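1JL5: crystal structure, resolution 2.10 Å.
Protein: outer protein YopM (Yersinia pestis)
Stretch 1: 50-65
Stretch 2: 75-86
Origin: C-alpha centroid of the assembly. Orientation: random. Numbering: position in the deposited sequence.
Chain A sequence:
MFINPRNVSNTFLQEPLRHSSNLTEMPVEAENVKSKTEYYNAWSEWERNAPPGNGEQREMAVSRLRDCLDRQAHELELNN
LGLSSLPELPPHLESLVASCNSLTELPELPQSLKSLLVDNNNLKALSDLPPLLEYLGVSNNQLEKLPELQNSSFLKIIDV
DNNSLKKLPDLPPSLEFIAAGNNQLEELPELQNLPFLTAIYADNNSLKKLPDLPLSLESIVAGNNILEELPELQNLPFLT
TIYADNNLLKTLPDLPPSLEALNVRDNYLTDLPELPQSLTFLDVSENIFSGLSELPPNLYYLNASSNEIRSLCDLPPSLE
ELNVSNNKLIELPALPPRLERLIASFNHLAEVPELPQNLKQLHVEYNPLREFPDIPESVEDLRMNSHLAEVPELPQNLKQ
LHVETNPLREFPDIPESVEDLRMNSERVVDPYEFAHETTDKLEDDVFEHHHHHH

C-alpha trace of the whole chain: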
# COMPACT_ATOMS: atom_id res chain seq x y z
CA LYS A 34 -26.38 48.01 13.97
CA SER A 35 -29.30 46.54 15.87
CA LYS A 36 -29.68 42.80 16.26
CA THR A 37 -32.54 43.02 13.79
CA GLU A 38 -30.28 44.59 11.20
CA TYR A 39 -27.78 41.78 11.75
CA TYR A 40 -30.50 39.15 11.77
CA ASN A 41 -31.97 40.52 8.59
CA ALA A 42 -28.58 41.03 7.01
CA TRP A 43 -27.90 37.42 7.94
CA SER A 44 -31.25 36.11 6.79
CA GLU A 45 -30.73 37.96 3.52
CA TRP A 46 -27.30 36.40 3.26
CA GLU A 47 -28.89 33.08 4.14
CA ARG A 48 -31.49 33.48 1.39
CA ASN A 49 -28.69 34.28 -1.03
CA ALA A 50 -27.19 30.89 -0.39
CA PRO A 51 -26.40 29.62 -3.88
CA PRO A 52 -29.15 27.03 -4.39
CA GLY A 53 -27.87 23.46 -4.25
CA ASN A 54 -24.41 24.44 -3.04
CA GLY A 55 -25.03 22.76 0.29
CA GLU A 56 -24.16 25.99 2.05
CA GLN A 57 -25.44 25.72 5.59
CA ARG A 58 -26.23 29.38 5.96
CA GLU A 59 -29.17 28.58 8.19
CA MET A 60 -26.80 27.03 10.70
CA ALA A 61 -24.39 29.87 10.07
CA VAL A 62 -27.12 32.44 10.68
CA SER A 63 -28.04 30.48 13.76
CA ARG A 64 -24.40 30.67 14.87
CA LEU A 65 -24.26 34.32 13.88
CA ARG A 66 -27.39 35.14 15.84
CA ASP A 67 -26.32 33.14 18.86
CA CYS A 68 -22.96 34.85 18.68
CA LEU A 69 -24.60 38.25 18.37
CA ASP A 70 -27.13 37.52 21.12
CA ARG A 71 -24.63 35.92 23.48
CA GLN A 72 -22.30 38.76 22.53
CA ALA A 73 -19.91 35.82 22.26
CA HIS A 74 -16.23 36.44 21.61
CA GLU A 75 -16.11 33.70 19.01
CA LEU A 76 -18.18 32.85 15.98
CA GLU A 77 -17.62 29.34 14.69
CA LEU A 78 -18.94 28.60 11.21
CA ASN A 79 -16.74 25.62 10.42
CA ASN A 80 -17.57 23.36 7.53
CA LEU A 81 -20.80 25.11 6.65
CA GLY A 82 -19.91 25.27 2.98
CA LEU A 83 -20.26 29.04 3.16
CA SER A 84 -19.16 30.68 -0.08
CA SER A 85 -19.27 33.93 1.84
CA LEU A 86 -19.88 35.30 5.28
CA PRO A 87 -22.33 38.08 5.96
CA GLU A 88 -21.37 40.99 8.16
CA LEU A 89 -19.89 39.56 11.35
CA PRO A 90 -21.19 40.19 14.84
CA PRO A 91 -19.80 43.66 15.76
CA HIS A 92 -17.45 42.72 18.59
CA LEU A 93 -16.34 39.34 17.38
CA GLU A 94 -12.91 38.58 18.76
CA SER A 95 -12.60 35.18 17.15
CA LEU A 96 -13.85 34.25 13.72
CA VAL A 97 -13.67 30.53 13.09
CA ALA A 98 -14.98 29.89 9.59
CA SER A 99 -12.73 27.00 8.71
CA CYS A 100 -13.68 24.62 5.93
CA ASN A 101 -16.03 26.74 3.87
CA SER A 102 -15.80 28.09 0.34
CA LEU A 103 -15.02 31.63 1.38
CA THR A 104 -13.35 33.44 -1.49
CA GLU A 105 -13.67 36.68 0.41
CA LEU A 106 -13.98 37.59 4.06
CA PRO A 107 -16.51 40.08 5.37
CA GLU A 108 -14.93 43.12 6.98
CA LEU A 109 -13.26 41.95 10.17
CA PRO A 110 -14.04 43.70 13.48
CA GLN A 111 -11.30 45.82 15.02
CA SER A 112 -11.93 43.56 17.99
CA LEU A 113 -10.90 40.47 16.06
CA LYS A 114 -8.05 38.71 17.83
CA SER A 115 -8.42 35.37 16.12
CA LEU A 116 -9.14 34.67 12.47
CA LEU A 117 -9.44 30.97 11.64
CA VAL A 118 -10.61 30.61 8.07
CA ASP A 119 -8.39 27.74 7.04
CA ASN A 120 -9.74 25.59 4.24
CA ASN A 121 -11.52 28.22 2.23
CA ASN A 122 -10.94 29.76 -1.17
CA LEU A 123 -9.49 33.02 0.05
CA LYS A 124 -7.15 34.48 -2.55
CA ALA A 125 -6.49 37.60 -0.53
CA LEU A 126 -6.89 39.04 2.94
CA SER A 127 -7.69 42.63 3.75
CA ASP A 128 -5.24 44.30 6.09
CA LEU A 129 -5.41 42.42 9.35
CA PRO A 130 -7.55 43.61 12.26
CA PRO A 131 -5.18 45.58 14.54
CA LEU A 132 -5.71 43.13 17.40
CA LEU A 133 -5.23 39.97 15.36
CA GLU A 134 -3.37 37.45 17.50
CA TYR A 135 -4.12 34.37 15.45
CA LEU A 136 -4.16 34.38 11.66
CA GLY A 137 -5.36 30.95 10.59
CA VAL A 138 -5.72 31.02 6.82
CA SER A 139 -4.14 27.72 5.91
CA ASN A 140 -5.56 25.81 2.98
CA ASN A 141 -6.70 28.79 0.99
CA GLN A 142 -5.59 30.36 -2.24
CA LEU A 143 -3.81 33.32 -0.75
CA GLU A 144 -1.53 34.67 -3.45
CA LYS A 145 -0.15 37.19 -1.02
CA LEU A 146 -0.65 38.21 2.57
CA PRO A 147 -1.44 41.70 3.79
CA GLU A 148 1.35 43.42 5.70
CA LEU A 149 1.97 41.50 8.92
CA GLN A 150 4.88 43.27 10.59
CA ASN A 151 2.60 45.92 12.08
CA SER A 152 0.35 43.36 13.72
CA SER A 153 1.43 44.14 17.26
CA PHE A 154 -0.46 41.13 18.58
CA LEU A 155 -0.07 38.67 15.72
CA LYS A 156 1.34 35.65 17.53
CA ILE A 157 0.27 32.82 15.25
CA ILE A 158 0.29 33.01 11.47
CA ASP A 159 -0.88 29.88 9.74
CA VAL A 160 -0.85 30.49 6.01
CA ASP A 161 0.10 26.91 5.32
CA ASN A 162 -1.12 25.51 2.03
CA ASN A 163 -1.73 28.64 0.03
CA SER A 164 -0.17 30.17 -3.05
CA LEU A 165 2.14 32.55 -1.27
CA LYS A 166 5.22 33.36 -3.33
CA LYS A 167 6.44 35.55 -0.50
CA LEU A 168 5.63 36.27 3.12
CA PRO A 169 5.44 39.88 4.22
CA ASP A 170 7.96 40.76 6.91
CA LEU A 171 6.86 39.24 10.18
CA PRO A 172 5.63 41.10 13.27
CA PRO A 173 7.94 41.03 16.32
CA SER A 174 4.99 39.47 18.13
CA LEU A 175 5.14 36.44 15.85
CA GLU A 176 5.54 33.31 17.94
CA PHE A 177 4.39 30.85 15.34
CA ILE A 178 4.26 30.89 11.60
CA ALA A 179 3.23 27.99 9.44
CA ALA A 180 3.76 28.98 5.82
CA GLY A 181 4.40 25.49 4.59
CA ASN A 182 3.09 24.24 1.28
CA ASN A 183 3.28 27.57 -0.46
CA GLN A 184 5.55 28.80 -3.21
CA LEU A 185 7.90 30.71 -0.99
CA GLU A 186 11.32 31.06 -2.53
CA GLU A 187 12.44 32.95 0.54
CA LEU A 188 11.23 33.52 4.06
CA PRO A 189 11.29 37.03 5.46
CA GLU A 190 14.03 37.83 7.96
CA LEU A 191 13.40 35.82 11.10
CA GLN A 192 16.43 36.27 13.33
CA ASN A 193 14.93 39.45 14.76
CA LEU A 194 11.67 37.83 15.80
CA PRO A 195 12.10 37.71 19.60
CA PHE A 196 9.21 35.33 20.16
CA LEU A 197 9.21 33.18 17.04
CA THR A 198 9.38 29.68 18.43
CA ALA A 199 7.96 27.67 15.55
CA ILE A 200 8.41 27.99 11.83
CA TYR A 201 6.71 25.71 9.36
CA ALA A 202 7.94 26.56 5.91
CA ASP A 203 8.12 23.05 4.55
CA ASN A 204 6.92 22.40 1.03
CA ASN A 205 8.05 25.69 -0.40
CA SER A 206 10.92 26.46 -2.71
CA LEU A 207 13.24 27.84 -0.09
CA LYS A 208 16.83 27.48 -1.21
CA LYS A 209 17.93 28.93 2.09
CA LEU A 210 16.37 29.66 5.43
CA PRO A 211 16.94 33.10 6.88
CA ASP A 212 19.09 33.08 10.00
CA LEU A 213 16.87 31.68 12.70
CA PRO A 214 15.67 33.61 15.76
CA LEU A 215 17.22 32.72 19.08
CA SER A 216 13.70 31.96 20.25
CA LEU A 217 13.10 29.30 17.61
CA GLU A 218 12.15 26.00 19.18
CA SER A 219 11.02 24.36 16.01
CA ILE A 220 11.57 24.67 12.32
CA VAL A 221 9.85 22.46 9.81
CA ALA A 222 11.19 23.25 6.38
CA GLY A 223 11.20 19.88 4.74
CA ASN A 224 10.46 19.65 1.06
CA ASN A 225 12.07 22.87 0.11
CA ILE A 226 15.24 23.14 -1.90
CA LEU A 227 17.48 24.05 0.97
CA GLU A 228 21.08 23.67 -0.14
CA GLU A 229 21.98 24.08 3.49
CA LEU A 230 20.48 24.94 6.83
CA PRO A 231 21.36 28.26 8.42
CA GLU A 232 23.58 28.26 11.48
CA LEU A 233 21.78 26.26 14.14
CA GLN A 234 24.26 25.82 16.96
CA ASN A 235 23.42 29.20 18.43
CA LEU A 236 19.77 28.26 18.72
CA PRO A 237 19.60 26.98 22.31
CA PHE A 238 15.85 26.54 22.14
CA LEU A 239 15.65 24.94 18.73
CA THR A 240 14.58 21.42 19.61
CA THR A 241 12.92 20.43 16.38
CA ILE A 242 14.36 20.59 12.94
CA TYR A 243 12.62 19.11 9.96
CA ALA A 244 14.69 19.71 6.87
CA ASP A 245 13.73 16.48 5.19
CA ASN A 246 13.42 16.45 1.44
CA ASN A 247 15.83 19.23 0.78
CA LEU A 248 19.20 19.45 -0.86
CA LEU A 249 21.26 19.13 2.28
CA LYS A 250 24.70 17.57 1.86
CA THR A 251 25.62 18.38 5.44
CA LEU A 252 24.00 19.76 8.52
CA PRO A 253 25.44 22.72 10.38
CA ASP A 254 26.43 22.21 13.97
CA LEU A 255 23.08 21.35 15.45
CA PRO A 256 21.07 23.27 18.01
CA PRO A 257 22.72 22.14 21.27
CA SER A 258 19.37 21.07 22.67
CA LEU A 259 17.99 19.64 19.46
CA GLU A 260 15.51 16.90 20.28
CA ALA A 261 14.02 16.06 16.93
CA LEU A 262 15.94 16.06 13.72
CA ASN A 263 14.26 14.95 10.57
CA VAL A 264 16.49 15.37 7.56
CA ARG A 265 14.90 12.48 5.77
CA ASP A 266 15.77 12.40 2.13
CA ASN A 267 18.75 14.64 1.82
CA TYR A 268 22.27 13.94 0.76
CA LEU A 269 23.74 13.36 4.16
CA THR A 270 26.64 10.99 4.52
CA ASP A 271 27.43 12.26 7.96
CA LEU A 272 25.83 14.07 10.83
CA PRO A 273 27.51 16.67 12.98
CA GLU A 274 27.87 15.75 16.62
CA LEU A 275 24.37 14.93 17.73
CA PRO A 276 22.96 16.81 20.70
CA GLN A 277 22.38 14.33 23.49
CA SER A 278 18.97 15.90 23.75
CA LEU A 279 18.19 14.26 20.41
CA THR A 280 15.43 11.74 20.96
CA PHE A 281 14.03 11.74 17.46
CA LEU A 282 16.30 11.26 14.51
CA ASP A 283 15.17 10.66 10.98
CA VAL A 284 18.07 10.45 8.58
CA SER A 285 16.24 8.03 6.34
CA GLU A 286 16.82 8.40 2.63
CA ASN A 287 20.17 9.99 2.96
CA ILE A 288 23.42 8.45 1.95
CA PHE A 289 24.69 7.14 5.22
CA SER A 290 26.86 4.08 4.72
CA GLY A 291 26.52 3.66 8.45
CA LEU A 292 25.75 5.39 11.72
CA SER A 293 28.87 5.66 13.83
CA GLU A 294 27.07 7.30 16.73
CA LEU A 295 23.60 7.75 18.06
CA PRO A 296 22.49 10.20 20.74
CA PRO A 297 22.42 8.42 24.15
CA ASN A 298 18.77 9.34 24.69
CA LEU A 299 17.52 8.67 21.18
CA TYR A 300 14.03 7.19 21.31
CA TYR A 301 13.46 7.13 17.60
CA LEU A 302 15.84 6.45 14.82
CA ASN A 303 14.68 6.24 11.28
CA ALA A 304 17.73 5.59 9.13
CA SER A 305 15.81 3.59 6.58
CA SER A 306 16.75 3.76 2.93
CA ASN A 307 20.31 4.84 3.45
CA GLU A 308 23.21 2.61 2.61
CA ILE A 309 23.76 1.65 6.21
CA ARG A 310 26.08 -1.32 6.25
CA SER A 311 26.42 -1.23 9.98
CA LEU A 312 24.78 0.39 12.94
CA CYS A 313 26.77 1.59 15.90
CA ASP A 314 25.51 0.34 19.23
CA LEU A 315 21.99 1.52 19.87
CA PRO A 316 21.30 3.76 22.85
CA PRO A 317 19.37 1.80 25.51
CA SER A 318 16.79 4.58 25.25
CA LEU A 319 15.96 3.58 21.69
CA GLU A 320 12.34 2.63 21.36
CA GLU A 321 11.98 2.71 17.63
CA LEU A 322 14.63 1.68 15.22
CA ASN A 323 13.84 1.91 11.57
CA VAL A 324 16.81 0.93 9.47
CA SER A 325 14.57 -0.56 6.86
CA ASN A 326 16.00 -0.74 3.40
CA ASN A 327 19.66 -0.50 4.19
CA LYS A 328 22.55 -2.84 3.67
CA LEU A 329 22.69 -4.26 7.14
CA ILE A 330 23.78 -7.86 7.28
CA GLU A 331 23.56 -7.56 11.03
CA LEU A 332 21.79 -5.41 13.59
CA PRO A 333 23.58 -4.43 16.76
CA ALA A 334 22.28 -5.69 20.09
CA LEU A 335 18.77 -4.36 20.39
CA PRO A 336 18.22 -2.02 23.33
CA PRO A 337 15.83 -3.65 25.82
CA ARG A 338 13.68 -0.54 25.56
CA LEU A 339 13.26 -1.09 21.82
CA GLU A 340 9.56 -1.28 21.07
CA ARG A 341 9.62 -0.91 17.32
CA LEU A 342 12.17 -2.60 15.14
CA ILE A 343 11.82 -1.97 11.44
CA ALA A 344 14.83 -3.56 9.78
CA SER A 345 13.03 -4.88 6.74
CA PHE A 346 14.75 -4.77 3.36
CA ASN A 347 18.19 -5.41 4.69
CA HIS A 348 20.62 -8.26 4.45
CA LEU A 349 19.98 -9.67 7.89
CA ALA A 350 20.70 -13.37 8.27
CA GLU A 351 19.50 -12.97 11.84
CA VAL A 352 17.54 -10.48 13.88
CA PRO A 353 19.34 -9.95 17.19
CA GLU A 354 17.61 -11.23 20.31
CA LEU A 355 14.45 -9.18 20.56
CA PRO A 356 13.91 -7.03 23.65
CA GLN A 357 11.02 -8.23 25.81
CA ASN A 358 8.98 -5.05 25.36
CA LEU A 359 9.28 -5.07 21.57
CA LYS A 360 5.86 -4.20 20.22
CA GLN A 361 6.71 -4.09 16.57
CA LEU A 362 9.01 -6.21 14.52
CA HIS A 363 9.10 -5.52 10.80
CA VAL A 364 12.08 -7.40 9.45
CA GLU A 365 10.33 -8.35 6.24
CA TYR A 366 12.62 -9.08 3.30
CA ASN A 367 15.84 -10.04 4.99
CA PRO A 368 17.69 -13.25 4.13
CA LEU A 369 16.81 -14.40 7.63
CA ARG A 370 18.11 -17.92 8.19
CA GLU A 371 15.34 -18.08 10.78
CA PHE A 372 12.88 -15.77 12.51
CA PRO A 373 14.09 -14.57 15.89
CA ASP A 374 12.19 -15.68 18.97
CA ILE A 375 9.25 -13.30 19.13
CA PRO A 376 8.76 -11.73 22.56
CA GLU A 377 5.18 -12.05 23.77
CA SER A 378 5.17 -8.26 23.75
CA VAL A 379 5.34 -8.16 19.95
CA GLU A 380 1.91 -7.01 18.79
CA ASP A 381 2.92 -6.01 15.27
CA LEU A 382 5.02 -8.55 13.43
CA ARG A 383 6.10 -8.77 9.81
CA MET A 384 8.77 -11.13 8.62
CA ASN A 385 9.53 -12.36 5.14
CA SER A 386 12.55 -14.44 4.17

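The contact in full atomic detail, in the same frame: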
# COMPACT_ATOMS: atom_id res chain seq x y z
N ALA A 50 -27.99 32.10 -0.30
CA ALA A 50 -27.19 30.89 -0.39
C ALA A 50 -27.37 30.33 -1.78
O ALA A 50 -28.49 30.06 -2.21
CB ALA A 50 -27.67 29.90 0.63
N PRO A 51 -26.27 30.17 -2.53
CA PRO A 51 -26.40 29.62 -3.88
C PRO A 51 -27.19 28.32 -3.77
O PRO A 51 -26.80 27.40 -3.06
CB PRO A 51 -24.95 29.38 -4.29
CG PRO A 51 -24.24 30.51 -3.59
CD PRO A 51 -24.86 30.48 -2.22
N PRO A 52 -28.33 28.25 -4.46
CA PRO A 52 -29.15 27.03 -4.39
C PRO A 52 -28.37 25.77 -4.77
O PRO A 52 -27.62 25.76 -5.75
CB PRO A 52 -30.30 27.33 -5.34
CG PRO A 52 -29.68 28.26 -6.34
CD PRO A 52 -28.86 29.18 -5.47
N GLY A 53 -28.54 24.72 -3.98
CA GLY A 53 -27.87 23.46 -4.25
C GLY A 53 -26.41 23.37 -3.84
O GLY A 53 -25.83 22.29 -3.89
N ASN A 54 -25.81 24.48 -3.43
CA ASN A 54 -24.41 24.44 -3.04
C ASN A 54 -24.16 23.94 -1.63
O ASN A 54 -23.08 24.11 -1.09
CB ASN A 54 -23.75 25.81 -3.24
CG ASN A 54 -23.38 26.06 -4.68
OD1 ASN A 54 -22.50 26.87 -4.97
ND2 ASN A 54 -24.06 25.37 -5.60
N GLY A 55 -25.17 23.32 -1.04
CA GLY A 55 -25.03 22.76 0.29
C GLY A 55 -24.55 23.72 1.35
O GLY A 55 -24.13 23.30 2.43
N GLU A 56 -24.59 25.02 1.06
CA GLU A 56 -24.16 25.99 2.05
C GLU A 56 -25.14 25.93 3.20
O GLU A 56 -26.35 25.96 3.02
CB GLU A 56 -24.14 27.39 1.45
CG GLU A 56 -23.18 27.50 0.29
CD GLU A 56 -22.74 28.91 0.05
OE1 GLU A 56 -22.63 29.66 1.04
OE2 GLU A 56 -22.48 29.26 -1.11
N GLN A 57 -24.60 25.81 4.41
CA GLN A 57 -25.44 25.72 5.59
C GLN A 57 -25.53 27.09 6.23
O GLN A 57 -25.11 27.31 7.36
CB GLN A 57 -24.84 24.69 6.53
CG GLN A 57 -24.78 23.33 5.87
CD GLN A 57 -24.04 22.31 6.68
OE1 GLN A 57 -22.85 22.45 6.93
NE2 GLN A 57 -24.74 21.26 7.10
N ARG A 58 -26.09 28.03 5.47
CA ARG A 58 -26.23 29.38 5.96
C ARG A 58 -27.21 29.45 7.11
O ARG A 58 -27.07 30.28 7.99
CB ARG A 58 -26.66 30.29 4.81
CG ARG A 58 -25.66 30.22 3.69
CD ARG A 58 -25.71 31.45 2.83
NE ARG A 58 -24.61 31.44 1.88
CZ ARG A 58 -24.34 32.44 1.05
NH1 ARG A 58 -25.09 33.53 1.06
NH2 ARG A 58 -23.32 32.34 0.20
N GLU A 59 -28.20 28.56 7.11
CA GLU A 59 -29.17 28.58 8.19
C GLU A 59 -28.43 28.34 9.50
O GLU A 59 -28.63 29.06 10.47
CB GLU A 59 -30.23 27.50 8.01
CG GLU A 59 -31.20 27.44 9.17
CD GLU A 59 -32.35 26.51 8.90
OE1 GLU A 59 -32.96 26.64 7.82
OE2 GLU A 59 -32.67 25.66 9.76
N MET A 60 -27.57 27.33 9.51
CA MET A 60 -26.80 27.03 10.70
C MET A 60 -25.88 28.21 10.98
O MET A 60 -25.72 28.62 12.12
CB MET A 60 -25.96 25.77 10.49
CG MET A 60 -25.05 25.44 11.67
SD MET A 60 -25.97 24.94 13.14
CE MET A 60 -26.07 26.48 14.05
N ALA A 61 -25.28 28.74 9.92
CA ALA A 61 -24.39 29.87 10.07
C ALA A 61 -25.15 31.03 10.71
O ALA A 61 -24.71 31.61 11.70
CB ALA A 61 -23.84 30.29 8.72
N VAL A 62 -26.31 31.35 10.14
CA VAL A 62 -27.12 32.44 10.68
C VAL A 62 -27.42 32.14 12.13
O VAL A 62 -27.36 33.02 12.98
CB VAL A 62 -28.44 32.60 9.91
CG1 VAL A 62 -29.33 33.59 10.63
CG2 VAL A 62 -28.16 33.07 8.49
N SER A 63 -27.75 30.89 12.40
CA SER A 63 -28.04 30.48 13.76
C SER A 63 -26.82 30.76 14.64
O SER A 63 -26.96 31.26 15.76
CB SER A 63 -28.37 28.99 13.80
OG SER A 63 -28.59 28.57 15.13
N ARG A 64 -25.64 30.44 14.13
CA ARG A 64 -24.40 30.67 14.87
C ARG A 64 -24.20 32.17 15.00
O ARG A 64 -23.85 32.67 16.07
CB ARG A 64 -23.20 30.08 14.11
CG ARG A 64 -23.31 28.60 13.74
CD ARG A 64 -23.01 27.70 14.91
NE ARG A 64 -23.08 26.29 14.54
CZ ARG A 64 -22.23 25.67 13.72
NH1 ARG A 64 -21.22 26.34 13.18
NH2 ARG A 64 -22.40 24.39 13.43
N LEU A 65 -24.41 32.88 13.90
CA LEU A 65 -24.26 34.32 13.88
C LEU A 65 -25.15 34.97 14.93
O LEU A 65 -24.70 35.78 15.73
CB LEU A 65 -24.61 34.86 12.50
CG LEU A 65 -23.56 34.59 11.43
CD1 LEU A 65 -24.18 34.71 10.05
CD2 LEU A 65 -22.42 35.58 11.61
N GLU A 75 -16.35 34.48 20.21
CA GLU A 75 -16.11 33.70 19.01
C GLU A 75 -17.34 33.31 18.22
O GLU A 75 -18.41 33.08 18.77
CB GLU A 75 -15.32 32.44 19.37
CG GLU A 75 -15.06 31.50 18.20
CD GLU A 75 -14.07 30.41 18.55
OE1 GLU A 75 -12.87 30.73 18.70
OE2 GLU A 75 -14.49 29.24 18.68
N LEU A 76 -17.15 33.25 16.91
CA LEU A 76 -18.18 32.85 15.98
C LEU A 76 -17.55 31.68 15.25
O LEU A 76 -16.50 31.84 14.63
CB LEU A 76 -18.50 33.97 15.00
CG LEU A 76 -19.33 33.53 13.79
CD1 LEU A 76 -20.66 32.95 14.25
CD2 LEU A 76 -19.53 34.71 12.87
N GLU A 77 -18.16 30.52 15.34
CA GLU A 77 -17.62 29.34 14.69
C GLU A 77 -18.57 28.84 13.61
O GLU A 77 -19.65 28.34 13.90
CB GLU A 77 -17.35 28.26 15.73
CG GLU A 77 -16.64 27.03 15.19
CD GLU A 77 -17.61 25.97 14.72
OE1 GLU A 77 -18.31 25.39 15.57
OE2 GLU A 77 -17.67 25.72 13.50
N LEU A 78 -18.15 29.00 12.36
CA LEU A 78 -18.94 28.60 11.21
C LEU A 78 -18.17 27.57 10.41
O LEU A 78 -18.15 27.61 9.18
CB LEU A 78 -19.22 29.82 10.34
CG LEU A 78 -19.85 30.99 11.08
CD1 LEU A 78 -19.91 32.20 10.17
CD2 LEU A 78 -21.24 30.59 11.55
N ASN A 79 -17.53 26.63 11.10
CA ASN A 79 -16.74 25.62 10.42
C ASN A 79 -17.54 24.65 9.58
O ASN A 79 -18.62 24.21 9.96
CB ASN A 79 -15.90 24.82 11.40
CG ASN A 79 -14.89 25.67 12.12
OD1 ASN A 79 -14.42 26.68 11.59
ND2 ASN A 79 -14.53 25.27 13.33
N ASN A 80 -16.98 24.32 8.43
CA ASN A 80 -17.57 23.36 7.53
C ASN A 80 -19.05 23.57 7.26
O ASN A 80 -19.84 22.63 7.32
CB ASN A 80 -17.33 21.95 8.08
CG ASN A 80 -17.47 20.90 7.02
OD1 ASN A 80 -16.97 21.06 5.91
ND2 ASN A 80 -18.14 19.80 7.36
N LEU A 81 -19.42 24.80 6.94
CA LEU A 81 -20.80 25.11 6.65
C LEU A 81 -20.96 25.36 5.16
O LEU A 81 -22.01 25.79 4.69
CB LEU A 81 -21.25 26.34 7.45
CG LEU A 81 -21.27 26.11 8.96
CD1 LEU A 81 -21.83 27.34 9.67
CD2 LEU A 81 -22.12 24.88 9.27
N GLY A 82 -19.89 25.09 4.42
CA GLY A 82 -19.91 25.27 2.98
C GLY A 82 -20.22 26.69 2.56
O GLY A 82 -20.67 26.93 1.44
N LEU A 83 -19.98 27.64 3.45
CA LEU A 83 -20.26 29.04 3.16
C LEU A 83 -19.35 29.60 2.08
O LEU A 83 -18.13 29.58 2.22
CB LEU A 83 -20.11 29.86 4.43
CG LEU A 83 -20.86 29.25 5.61
CD1 LEU A 83 -20.73 30.16 6.82
CD2 LEU A 83 -22.32 29.03 5.24
N SER A 84 -19.94 30.09 1.00
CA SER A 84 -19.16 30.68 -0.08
C SER A 84 -18.89 32.13 0.28
O SER A 84 -18.17 32.83 -0.43
CB SER A 84 -19.92 30.59 -1.40
OG SER A 84 -21.19 31.20 -1.31
N SER A 85 -19.48 32.57 1.37
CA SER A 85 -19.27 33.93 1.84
C SER A 85 -19.81 34.02 3.24
O SER A 85 -20.57 33.16 3.69
CB SER A 85 -20.01 34.95 0.96
OG SER A 85 -21.40 34.94 1.25
N LEU A 86 -19.40 35.07 3.94
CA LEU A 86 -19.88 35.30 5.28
C LEU A 86 -20.55 36.64 5.23
O LEU A 86 -20.12 37.54 4.52
CB LEU A 86 -18.73 35.36 6.29
CG LEU A 86 -17.92 34.08 6.49
CD1 LEU A 86 -16.93 34.30 7.62
CD2 LEU A 86 -18.85 32.93 6.81
O HOH W 1 -20.76 25.17 -0.43
O HOH W 2 -21.94 34.00 -1.53
O HOH W 3 -19.61 24.03 12.44

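The helix beginning at Arg58 runs nearly antiparallel to the strand 75-77, at 168°; the contact is largely polar at the start of the helix, and along the helix apolar packing is joined by the polar contacts of Arg64. Ala61 lies at the centre of the apolar part. Its small side chain lets the helix come close, so that CB meets Leu83 CD1 at 3.6 Å, Leu81 CD1 at 3.7 Å and Leu78 CD2 at 3.9 Å. One helical turn on, Leu65 CD2 packs 3.3 Å from Leu76 CD2; branched, flexible leucines fill such spaces well.

Close to where the two stretches draw nearest, backbone polarity is satisfied: Gln57 N, at the N-cap position, donates to Leu81 O at 2.6 Å in an almost linear hydrogen bond. Gly82 adopts a positive phi, which favours glycine, and an ideal CB there would lie only 3.4 Å from Gly55 O. Water 1 joins Asn54 O to Gly82 O, donating to both at 2.6 Å.

The charged side chains complete the contact. Glu56 OE1 accepts from Ser84 N at 2.7 Å and forms a salt bridge with Arg58 NE at 2.8 Å; a carboxylate can serve both donors. Arg64 is long enough for NH1 to reach Glu77 O, a 2.6 Å hydrogen bond, while a long salt bridge links Arg64 NH1 to Glu77 OE2 at 3.6 Å.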